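Local coordinates for Lmo0305 protein (Listeria monocytogenes, PDB 3PJ0), which is of unconfirmed function but belongs to the beta-eliminating lyase family, with the fold of pyridoxal-phosphate-dependent aminotransferases, at residues Phe292-Glu297 and Phe332-Gly337. Residues are numbered along the deposited sequence; the frame is centred on the assembly and turned at random.
Sequences FHVYFE and FEVSVG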
loop_
_atom_site.group_PDB
_atom_site.type_symbol
_atom_site.label_atom_id
_atom_site.label_comp_id
_atom_site.label_asym_id
_atom_site.label_seq_id
_atom_site.Cartn_x
_atom_site.Cartn_y
_atom_site.Cartn_z
ATOM N N PHE A 292 15.591 13.713 -19.486
ATOM C CA PHE A 292 16.943 14.243 -19.519
ATOM C C PHE A 292 17.031 15.314 -18.431
ATOM O O PHE A 292 16.018 15.701 -17.853
ATOM C CB PHE A 292 17.337 14.809 -20.906
ATOM C CG PHE A 292 16.419 15.869 -21.427
ATOM C CD1 PHE A 292 16.614 17.204 -21.106
ATOM C CD2 PHE A 292 15.336 15.528 -22.257
ATOM C CE1 PHE A 292 15.737 18.194 -21.596
ATOM C CE2 PHE A 292 14.478 16.499 -22.723
ATOM C CZ PHE A 292 14.669 17.829 -22.403
ATOM N N HIS A 293 18.258 15.727 -18.138
ATOM C CA HIS A 293 18.539 16.802 -17.196
ATOM C C HIS A 293 19.105 17.982 -17.981
ATOM O O HIS A 293 19.828 17.794 -18.923
ATOM C CB HIS A 293 19.549 16.304 -16.174
ATOM C CG HIS A 293 18.966 15.359 -15.190
ATOM N ND1 HIS A 293 19.680 14.837 -14.132
ATOM C CD2 HIS A 293 17.709 14.869 -15.082
ATOM C CE1 HIS A 293 18.889 14.038 -13.440
ATOM N NE2 HIS A 293 17.679 14.077 -13.976
ATOM N N VAL A 294 18.752 19.201 -17.579
ATOM C CA VAL A 294 19.209 20.451 -18.234
ATOM C C VAL A 294 20.128 21.159 -17.247
ATOM O O VAL A 294 19.751 21.381 -16.105
ATOM C CB VAL A 294 17.995 21.361 -18.557
ATOM C CG1 VAL A 294 18.401 22.673 -19.195
ATOM C CG2 VAL A 294 16.969 20.588 -19.455
ATOM N N TYR A 295 21.328 21.497 -17.690
ATOM C CA TYR A 295 22.345 22.108 -16.854
ATOM C C TYR A 295 22.658 23.488 -17.361
ATOM O O TYR A 295 22.752 23.702 -18.571
ATOM C CB TYR A 295 23.633 21.275 -16.887
ATOM C CG TYR A 295 23.691 20.127 -15.912
ATOM C CD1 TYR A 295 22.956 18.953 -16.129
ATOM C CD2 TYR A 295 24.500 20.204 -14.781
ATOM C CE1 TYR A 295 23.008 17.894 -15.226
ATOM C CE2 TYR A 295 24.582 19.140 -13.878
ATOM C CZ TYR A 295 23.833 17.980 -14.109
ATOM O OH TYR A 295 23.893 16.935 -13.207
ATOM N N PHE A 296 22.876 24.405 -16.425
ATOM C CA PHE A 296 23.157 25.784 -16.726
ATOM C C PHE A 296 24.491 26.213 -16.150
ATOM O O PHE A 296 24.890 25.730 -15.084
ATOM C CB PHE A 296 22.104 26.677 -16.095
ATOM C CG PHE A 296 20.735 26.487 -16.643
ATOM C CD1 PHE A 296 19.897 25.518 -16.112
ATOM C CD2 PHE A 296 20.265 27.310 -17.666
ATOM C CE1 PHE A 296 18.628 25.345 -16.599
ATOM C CE2 PHE A 296 18.993 27.145 -18.179
ATOM C CZ PHE A 296 18.164 26.167 -17.652
ATOM N N GLU A 297 25.144 27.146 -16.850
ATOM C CA GLU A 297 26.414 27.720 -16.406
ATOM C C GLU A 297 26.189 29.002 -15.605
ATOM O O GLU A 297 26.894 30.017 -15.798
ATOM C CB GLU A 297 27.338 28.010 -17.592
ATOM C CG GLU A 297 27.812 26.778 -18.332
ATOM C CD GLU A 297 28.622 27.134 -19.576
ATOM O OE1 GLU A 297 29.115 28.275 -19.672
ATOM O OE2 GLU A 297 28.767 26.270 -20.472
ATOM N N PHE A 332 17.948 20.865 -13.661
ATOM C CA PHE A 332 16.619 20.328 -13.390
ATOM C C PHE A 332 16.325 19.221 -14.359
ATOM O O PHE A 332 17.034 19.046 -15.358
ATOM C CB PHE A 332 15.497 21.373 -13.433
ATOM C CG PHE A 332 15.228 21.921 -14.804
ATOM C CD1 PHE A 332 14.351 21.287 -15.652
ATOM C CD2 PHE A 332 15.847 23.074 -15.244
ATOM C CE1 PHE A 332 14.119 21.804 -16.930
ATOM C CE2 PHE A 332 15.570 23.598 -16.483
ATOM C CZ PHE A 332 14.724 22.946 -17.332
ATOM N N GLU A 333 15.327 18.428 -14.011
ATOM C CA GLU A 333 14.917 17.294 -14.816
ATOM C C GLU A 333 13.631 17.551 -15.608
ATOM O O GLU A 333 12.684 18.164 -15.087
ATOM C CB GLU A 333 14.694 16.103 -13.869
ATOM C CG GLU A 333 14.046 14.892 -14.444
ATOM C CD GLU A 333 13.999 13.786 -13.431
ATOM O OE1 GLU A 333 15.055 13.160 -13.224
ATOM O OE2 GLU A 333 12.922 13.595 -12.800
ATOM N N VAL A 334 13.580 17.025 -16.835
ATOM C CA VAL A 334 12.384 17.030 -17.664
ATOM C C VAL A 334 12.013 15.594 -18.027
ATOM O O VAL A 334 12.901 14.821 -18.438
ATOM C CB VAL A 334 12.606 17.719 -19.037
ATOM C CG1 VAL A 334 11.257 17.802 -19.799
ATOM C CG2 VAL A 334 13.249 19.083 -18.886
ATOM N N SER A 335 10.756 15.209 -17.785
ATOM C CA SER A 335 10.234 13.917 -18.240
ATOM C C SER A 335 9.040 14.225 -19.131
ATOM O O SER A 335 8.022 14.697 -18.651
ATOM C CB SER A 335 9.832 12.982 -17.091
ATOM O OG SER A 335 10.937 12.700 -16.247
ATOM N N VAL A 336 9.165 13.958 -20.427
ATOM C CA VAL A 336 8.102 14.260 -21.393
ATOM C C VAL A 336 6.941 13.280 -21.259
ATOM O O VAL A 336 7.134 12.066 -21.074
ATOM C CB VAL A 336 8.620 14.303 -22.845
ATOM C CG1 VAL A 336 7.468 14.532 -23.854
ATOM C CG2 VAL A 336 9.630 15.418 -23.013
ATOM N N GLY A 337 5.737 13.820 -21.340
ATOM C CA GLY A 337 4.501 13.065 -21.233
ATOM C C GLY A 337 3.445 13.736 -22.082
ATOM O O GLY A 337 3.775 14.396 -23.086
#
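Val294 and Phe332 are paired across the two central, antiparallel strands (291-296 and 329-335) of the four-stranded sheet in the smaller, C-terminal part of the chain. They form a hydrogen-bonded pair, as do Phe292 and Val334; each pair exchanges two backbone N-H...O bonds, with Val294 N 2.8 Å from Phe332 O. All four side chains fall on one face of the sheet, packed tightly in the interior. Each pair sets a beta-branched residue beside a phenylalanine. Phe332 holds CG between its backbone N and carbonyl carbon (chi1 68°), which lays the ring alongside its neighbour, and Val294 CB sits over one face as a CH-pi contact, 4.1 Å from the ring centroid. Phe292 is turned the same way and receives Val334 CB over its own ring at 4.2 Å from the centroid. The two valines touch through their CG2 methyls, 4.1 Å apart, joining the two pairs, while Phe332 CE2 meets the edge of the Phe296 ring, 3.5 Å from its CE1. Valine, branched at CB, offers that carbon to the ring face beside it, and Phe274 of helix 260-275 packs on Phe292 and Val294 from that side.

The other face carries the non-hydrogen-bonded pair His293 and Glu333 and is more polar and nearer to solvent: His293 is buried, but Glu333 is partly exposed, and a 2-methylpentane-2,4-diol molecule lies about 4 Å from the histidine side chain. His293 NE2 donates to Glu333 OE1 at 2.9 Å, nearly in the imidazole plane, approaching from the anti side and 17° out of the carboxylate plane. Glutamate is long enough to reach this N-H, its chain extended beyond CG. Arg148 forms a salt bridge with the same OE1, so one oxygen serves two donors, the arginine probably helping to hold the carboxylate in place for the histidine.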